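Local structure of beta-1,4-mannanase (Aplysia kurodai, 3VUP) at residues A[262-267]-A[293-298]; A[226-231]-A[269-274]. The protein probably hydrolyses the beta-1,4-mannosidic linkages of mannan, as a TIM-barrel glycoside hydrolase of the sea hare's digestive fluid. One frame throughout, in Å; residues are numbered along the deposited sequence. Where two conformers were deposited one is given.

Contact 1: A[262-267]-A[293-298]. With SO4 (sulfate ion), chain F.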
loop_
_atom_site.group_PDB
_atom_site.type_symbol
_atom_site.label_atom_id
_atom_site.label_comp_id
_atom_site.label_asym_id
_atom_site.label_seq_id
_atom_site.Cartn_x
_atom_site.Cartn_y
_atom_site.Cartn_z
ATOM N N HIS A 262 -7.336 -0.535 -5.356
ATOM C CA HIS A 262 -6.921 -0.032 -6.658
ATOM C C HIS A 262 -8.089 -0.190 -7.617
ATOM O O HIS A 262 -8.878 -1.126 -7.484
ATOM C CB HIS A 262 -5.700 -0.792 -7.159
ATOM C CG HIS A 262 -4.545 -0.707 -6.224
ATOM N ND1 HIS A 262 -3.412 -1.484 -6.361
ATOM C CD2 HIS A 262 -4.343 0.061 -5.128
ATOM C CE1 HIS A 262 -2.567 -1.195 -5.391
ATOM N NE2 HIS A 262 -3.112 -0.269 -4.621
ATOM N N SER A 263 -8.210 0.725 -8.571
ATOM C CA SER A 263 -9.311 0.629 -9.513
ATOM C C SER A 263 -8.945 1.136 -10.889
ATOM O O SER A 263 -8.602 2.302 -11.071
ATOM C CB SER A 263 -10.544 1.368 -8.989
ATOM O OG SER A 263 -11.664 1.184 -9.847
ATOM N N TYR A 264 -9.068 0.237 -11.860
ATOM C CA TYR A 264 -8.785 0.520 -13.254
ATOM C C TYR A 264 -9.910 -0.041 -14.110
ATOM O O TYR A 264 -10.393 -1.148 -13.875
ATOM C CB TYR A 264 -7.479 -0.153 -13.661
ATOM C CG TYR A 264 -6.241 0.343 -12.953
ATOM C CD1 TYR A 264 -5.570 1.476 -13.401
ATOM C CD2 TYR A 264 -5.730 -0.324 -11.847
ATOM C CE1 TYR A 264 -4.425 1.923 -12.788
ATOM C CE2 TYR A 264 -4.581 0.124 -11.217
ATOM C CZ TYR A 264 -3.925 1.246 -11.700
ATOM O OH TYR A 264 -2.763 1.706 -11.125
ATOM N N SER A 265 -10.313 0.715 -15.118
ATOM C CA SER A 265 -11.220 0.180 -16.123
ATOM C C SER A 265 -10.482 -0.822 -17.011
ATOM O O SER A 265 -9.249 -0.798 -17.089
ATOM C CB SER A 265 -11.857 1.302 -16.960
ATOM O OG SER A 265 -10.898 2.075 -17.669
ATOM N N TRP A 266 -11.243 -1.709 -17.650
ATOM C CA TRP A 266 -10.695 -2.677 -18.585
ATOM C C TRP A 266 -11.369 -2.462 -19.925
ATOM O O TRP A 266 -12.602 -2.467 -20.007
ATOM C CB TRP A 266 -10.944 -4.106 -18.098
ATOM C CG TRP A 266 -10.671 -5.146 -19.142
ATOM C CD1 TRP A 266 -11.584 -5.950 -19.754
ATOM C CD2 TRP A 266 -9.397 -5.478 -19.713
ATOM N NE1 TRP A 266 -10.958 -6.778 -20.655
ATOM C CE2 TRP A 266 -9.613 -6.510 -20.648
ATOM C CE3 TRP A 266 -8.092 -5.011 -19.515
ATOM C CZ2 TRP A 266 -8.578 -7.074 -21.395
ATOM C CZ3 TRP A 266 -7.061 -5.579 -20.252
ATOM C CH2 TRP A 266 -7.311 -6.597 -21.180
ATOM N N GLN A 267 -10.565 -2.240 -20.963
ATOM C CA GLN A 267 -11.089 -1.984 -22.300
ATOM C C GLN A 267 -12.119 -0.856 -22.264
ATOM O O GLN A 267 -13.141 -0.889 -22.949
ATOM C CB GLN A 267 -11.651 -3.263 -22.927
ATOM C CG GLN A 267 -10.594 -4.346 -23.057
ATOM C CD GLN A 267 -11.082 -5.556 -23.829
ATOM O OE1 GLN A 267 -12.282 -5.777 -23.968
ATOM N NE2 GLN A 267 -10.146 -6.346 -24.339
ATOM N N GLU A 293 -4.727 3.546 -6.161
ATOM C CA GLU A 293 -4.185 3.619 -7.525
ATOM C C GLU A 293 -5.324 3.837 -8.493
ATOM O O GLU A 293 -6.376 3.213 -8.351
ATOM C CB GLU A 293 -3.499 2.326 -7.962
ATOM C CG GLU A 293 -2.184 1.980 -7.307
ATOM C CD GLU A 293 -1.542 0.744 -7.915
ATOM O OE1 GLU A 293 -1.944 0.338 -9.037
ATOM O OE2 GLU A 293 -0.625 0.190 -7.270
ATOM N N PHE A 294 -5.073 4.679 -9.495
ATOM C CA PHE A 294 -5.950 4.886 -10.636
ATOM C C PHE A 294 -5.226 5.819 -11.595
ATOM O O PHE A 294 -4.298 6.526 -11.187
ATOM C CB PHE A 294 -7.296 5.506 -10.223
ATOM C CG PHE A 294 -7.185 6.854 -9.546
ATOM C CD1 PHE A 294 -7.272 8.037 -10.271
ATOM C CD2 PHE A 294 -7.025 6.934 -8.171
ATOM C CE1 PHE A 294 -7.190 9.265 -9.640
ATOM C CE2 PHE A 294 -6.945 8.160 -7.530
ATOM C CZ PHE A 294 -7.029 9.331 -8.268
ATOM N N TRP A 295 -5.645 5.828 -12.858
ATOM C CA TRP A 295 -5.142 6.814 -13.805
ATOM C C TRP A 295 -6.103 6.995 -14.966
ATOM O O TRP A 295 -6.976 6.160 -15.201
ATOM C CB TRP A 295 -3.715 6.530 -14.293
ATOM C CG TRP A 295 -3.468 5.233 -15.012
ATOM C CD1 TRP A 295 -4.357 4.238 -15.315
ATOM C CD2 TRP A 295 -2.205 4.816 -15.524
ATOM N NE1 TRP A 295 -3.705 3.212 -15.968
ATOM C CE2 TRP A 295 -2.380 3.543 -16.093
ATOM C CE3 TRP A 295 -0.934 5.386 -15.518
ATOM C CZ2 TRP A 295 -1.328 2.847 -16.692
ATOM C CZ3 TRP A 295 0.106 4.699 -16.104
ATOM C CH2 TRP A 295 -0.093 3.437 -16.675
ATOM N N GLU A 296 -5.937 8.090 -15.695
ATOM C CA GLU A 296 -6.909 8.467 -16.707
ATOM C C GLU A 296 -6.979 7.483 -17.874
ATOM O O GLU A 296 -8.060 7.232 -18.410
ATOM C CB GLU A 296 -6.619 9.886 -17.207
ATOM C CG GLU A 296 -7.643 10.415 -18.198
ATOM C CD GLU A 296 -7.450 11.884 -18.572
ATOM O OE1 GLU A 296 -7.711 12.228 -19.738
ATOM O OE2 GLU A 296 -7.102 12.713 -17.712
ATOM N N GLN A 297 -5.845 6.911 -18.265
ATOM C CA GLN A 297 -5.866 6.023 -19.423
ATOM C C GLN A 297 -6.730 4.778 -19.197
ATOM O O GLN A 297 -7.186 4.163 -20.158
ATOM C CB GLN A 297 -4.463 5.627 -19.878
ATOM C CG GLN A 297 -3.721 4.712 -18.949
ATOM C CD GLN A 297 -2.621 3.990 -19.682
ATOM O OE1 GLN A 297 -1.661 4.614 -20.141
ATOM N NE2 GLN A 297 -2.765 2.673 -19.828
ATOM N N ASP A 298 -6.960 4.417 -17.936
ATOM C CA ASP A 298 -7.905 3.357 -17.592
ATOM C C ASP A 298 -8.910 3.914 -16.588
ATOM O O ASP A 298 -9.121 3.360 -15.501
ATOM C CB ASP A 298 -7.194 2.121 -17.049
ATOM C CG ASP A 298 -6.278 1.485 -18.079
ATOM O OD1 ASP A 298 -6.794 0.915 -19.071
ATOM O OD2 ASP A 298 -5.041 1.560 -17.904
HETATM S S SO4 F . -2.902 9.455 -16.817
HETATM O O1 SO4 F . -1.752 8.728 -16.340
HETATM O O2 SO4 F . -3.250 10.135 -15.631
HETATM O O3 SO4 F . -2.515 10.569 -17.657
HETATM O O4 SO4 F . -3.717 8.540 -17.603
HETATM O O HOH W 1 -7.867 4.069 -13.102
HETATM O O HOH W 2 -9.630 0.973 -19.744
HETATM O O HOH W 3 -7.725 -1.598 -20.457
#
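Glu293 carries the contact, its carboxylate lying between an imidazole and a phenol. Glu293 CG stands over the face of the His262 ring, 3.5 Å from the centroid and almost on its normal, a CH-pi contact; beyond it the carboxylate stacks on the same ring, the planes 18° apart. Tyr264 OH donates to Glu293 OE1 at 2.6 Å, meeting it from above the carboxylate plane, while Glu293 OE2 is salt-bridged to Arg60 and bonded to a Tris molecule. This short bond and the nearby arginine would probably stabilise the ionised glutamate. His262 ND1 bonds Glu162 and NE2 bonds Gln260, which fixes the ring's rotation. The Tyr264 ring turns its edge toward the face of the five-membered ring of Trp295, an offset edge-to-face pair with planes at 80°; Tyr264 CE1 is 3.4 Å from Trp295 CD1. An alanine here would remove the phenol that donates to Glu293 OE1 and edges onto Trp295, and would probably leave the carboxylate less firmly oriented. Asp298 OD2 holds the indole in turn, taking Trp295 NE1 on its anti lone pair at 2.9 Å and Gln297 NE2 from above its plane. Two backbone bonds tie the loops, Ser263 N to Glu293 O at 3.1 Å and Ser265 N to Asp298 O at 2.9 Å, and a water joins Ser263 O, Trp295 N and Asp298 O. The glutamate ending barrel strand 289-293, with Glu162 just after strand 157-161, matches the nucleophile and acid/base pair of clan GH-A mannanases, so this is probably the catalytic centre.

Contact 2: A[226-231]-A[269-274]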
loop_
_atom_site.group_PDB
_atom_site.type_symbol
_atom_site.label_atom_id
_atom_site.label_comp_id
_atom_site.label_asym_id
_atom_site.label_seq_id
_atom_site.Cartn_x
_atom_site.Cartn_y
_atom_site.Cartn_z
ATOM N N ASN A 226 -8.144 -4.845 -6.704
ATOM C CA ASN A 226 -9.540 -4.647 -7.048
ATOM C C ASN A 226 -10.286 -4.986 -5.755
ATOM O O ASN A 226 -9.929 -5.959 -5.088
ATOM C CB ASN A 226 -9.900 -5.633 -8.174
ATOM C CG ASN A 226 -11.305 -5.447 -8.722
ATOM O OD1 ASN A 226 -12.279 -5.402 -7.966
ATOM N ND2 ASN A 226 -11.416 -5.353 -10.050
ATOM N N PRO A 227 -11.312 -4.201 -5.385
ATOM C CA PRO A 227 -12.013 -4.523 -4.138
ATOM C C PRO A 227 -12.740 -5.874 -4.133
ATOM O O PRO A 227 -13.229 -6.263 -3.078
ATOM C CB PRO A 227 -13.021 -3.374 -3.997
ATOM C CG PRO A 227 -13.198 -2.862 -5.383
ATOM C CD PRO A 227 -11.849 -2.989 -6.022
ATOM N N LYS A 228 -12.789 -6.581 -5.261
ATOM C CA LYS A 228 -13.347 -7.929 -5.284
ATOM C C LYS A 228 -12.764 -8.874 -4.233
ATOM O O LYS A 228 -13.449 -9.809 -3.839
ATOM C CB LYS A 228 -13.231 -8.544 -6.678
ATOM C CG LYS A 228 -14.228 -7.972 -7.668
ATOM C CD LYS A 228 -14.001 -8.478 -9.076
ATOM C CE LYS A 228 -15.003 -7.846 -10.038
ATOM N NZ LYS A 228 -14.869 -8.396 -11.418
ATOM N N SER A 229 -11.518 -8.669 -3.797
ATOM C CA SER A 229 -10.942 -9.510 -2.745
ATOM C C SER A 229 -11.153 -8.975 -1.327
ATOM O O SER A 229 -10.692 -9.599 -0.377
ATOM C CB SER A 229 -9.448 -9.670 -2.974
ATOM O OG SER A 229 -8.873 -8.380 -2.960
ATOM N N ASN A 230 -11.865 -7.859 -1.194
ATOM C CA ASN A 230 -11.819 -7.035 0.015
ATOM C C ASN A 230 -13.221 -6.562 0.438
ATOM O O ASN A 230 -13.339 -5.606 1.190
ATOM C CB ASN A 230 -10.905 -5.829 -0.306
ATOM C CG ASN A 230 -10.253 -5.132 0.909
ATOM O OD1 ASN A 230 -9.435 -4.245 0.693
ATOM N ND2 ASN A 230 -10.572 -5.528 2.133
ATOM N N THR A 231 -14.275 -7.232 -0.028
ATOM C CA THR A 231 -15.629 -6.900 0.390
ATOM C C THR A 231 -16.463 -8.165 0.434
ATOM O O THR A 231 -16.266 -9.070 -0.383
ATOM C CB THR A 231 -16.287 -5.848 -0.544
ATOM O OG1 THR A 231 -17.605 -5.549 -0.088
ATOM C CG2 THR A 231 -16.370 -6.329 -1.983
ATOM N N LYS A 269 -14.042 0.096 -19.783
ATOM C CA LYS A 269 -15.245 -0.122 -18.983
ATOM C C LYS A 269 -14.941 -0.443 -17.529
ATOM O O LYS A 269 -14.097 -1.289 -17.230
ATOM C CB LYS A 269 -16.070 -1.262 -19.576
ATOM C CG LYS A 269 -16.561 -0.989 -20.981
ATOM C CD LYS A 269 -17.338 -2.177 -21.524
ATOM C CE LYS A 269 -17.924 -1.885 -22.897
ATOM N NZ LYS A 269 -18.764 -3.009 -23.405
ATOM N N TRP A 270 -15.653 0.225 -16.628
ATOM C CA TRP A 270 -15.584 -0.104 -15.207
ATOM C C TRP A 270 -16.274 -1.438 -14.953
ATOM O O TRP A 270 -17.343 -1.695 -15.508
ATOM C CB TRP A 270 -16.270 0.974 -14.374
ATOM C CG TRP A 270 -15.593 2.299 -14.404
ATOM C CD1 TRP A 270 -16.095 3.465 -14.902
ATOM C CD2 TRP A 270 -14.290 2.604 -13.896
ATOM N NE1 TRP A 270 -15.183 4.481 -14.735
ATOM C CE2 TRP A 270 -14.066 3.976 -14.126
ATOM C CE3 TRP A 270 -13.294 1.851 -13.268
ATOM C CZ2 TRP A 270 -12.888 4.612 -13.748
ATOM C CZ3 TRP A 270 -12.119 2.479 -12.902
ATOM C CH2 TRP A 270 -11.927 3.853 -13.140
ATOM N N ASP A 271 -15.685 -2.284 -14.110
ATOM C CA ASP A 271 -16.347 -3.540 -13.764
ATOM C C ASP A 271 -17.491 -3.328 -12.766
ATOM O O ASP A 271 -17.749 -2.205 -12.349
ATOM C CB ASP A 271 -15.343 -4.647 -13.363
ATOM C CG ASP A 271 -14.754 -4.492 -11.967
ATOM O OD1 ASP A 271 -13.667 -5.089 -11.756
ATOM O OD2 ASP A 271 -15.356 -3.845 -11.082
ATOM N N GLU A 272 -18.182 -4.402 -12.405
ATOM C CA GLU A 272 -19.407 -4.277 -11.620
ATOM C C GLU A 272 -19.182 -3.881 -10.166
ATOM O O GLU A 272 -20.131 -3.562 -9.451
ATOM C CB GLU A 272 -20.214 -5.572 -11.682
ATOM C CG GLU A 272 -20.535 -6.049 -13.086
ATOM C CD GLU A 272 -21.338 -7.335 -13.086
ATOM O OE1 GLU A 272 -21.629 -7.850 -11.986
ATOM O OE2 GLU A 272 -21.677 -7.833 -14.179
ATOM N N VAL A 273 -17.927 -3.900 -9.730
ATOM C CA VAL A 273 -17.599 -3.655 -8.334
ATOM C C VAL A 273 -16.749 -2.375 -8.212
ATOM O O VAL A 273 -16.292 -2.018 -7.129
ATOM C CB VAL A 273 -16.885 -4.907 -7.748
ATOM C CG1 VAL A 273 -16.698 -4.821 -6.242
ATOM C CG2 VAL A 273 -17.706 -6.144 -8.073
ATOM N N ALA A 274 -16.581 -1.657 -9.319
ATOM C CA ALA A 274 -15.592 -0.579 -9.370
ATOM C C ALA A 274 -15.857 0.553 -8.383
ATOM O O ALA A 274 -16.961 1.083 -8.319
ATOM C CB ALA A 274 -15.495 -0.016 -10.776
HETATM O O HOH W 4 -13.759 -3.260 -8.990
HETATM O O HOH W 5 -17.344 -7.258 -12.427
HETATM O O HOH W 6 -12.268 -8.153 -12.352
#
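Asn226 has CG anti to the backbone N (chi1 -175°), whereas Asp271 has CG in the crowded position between N and the carbonyl carbon (chi1 76°), and the two side chains meet tip to tip. Each heads an Asx turn: Asn226 OD1 accepts from Lys228 N on an in-plane lone pair at 3.0 Å, and Asp271 OD2 accepts from Val273 N from above the carboxylate plane. With Asn226 OD1 and Asp271 OD2 so engaged, the other branches pair directly, Asn226 ND2 donating to the syn lone pair of Asp271 OD1 at 2.8 Å. The acceptor lies within 2° of the amide plane, and the N-H points nearly straight at it. Lys228, extended beyond CG, meets Asp271 tip to tip in a long salt bridge, Lys228 NZ to Asp271 OD1 3.5 Å. Its aliphatic part crosses Val273, with Lys228 CE 3.8 Å from Val273 CG2, so one chain supplies both an apolar flank and a charge. Pro227 CG packs against Val273 O and CG1, and the same proline also touches Pro275 and Phe261. The contact thus joins the loop after barrel strand 220-224, where residues 227-229 make a 3-10 turn, to the type I turn 271-274 in the loop after strand 259-262. Water 4 donates to both Asx oxygens, 2.8 Å from Asn226 OD1 and 2.7 Å from Asp271 OD2.

Both contacts join loops at the C-terminal ends of neighbouring barrel strands, and the long connection between strands 259-262 and 289-293 supplies a segment to each. Contact 1 starts at the strand ends and is the more buried, its chemistry that of a probable active site: a probably ionised carboxylate among aromatic rings, with backbone bonds between the loops. Contact 2 is partly buried and smaller, 250 against 470 Å², and its direct polar bonds run between side chains, with waters around its lysine and carboxylate. Their centres are 11 Å apart, and Trp270 links them, its CZ3 packing 3.3 Å from Ser263 OG while its ring stacks on Phe276.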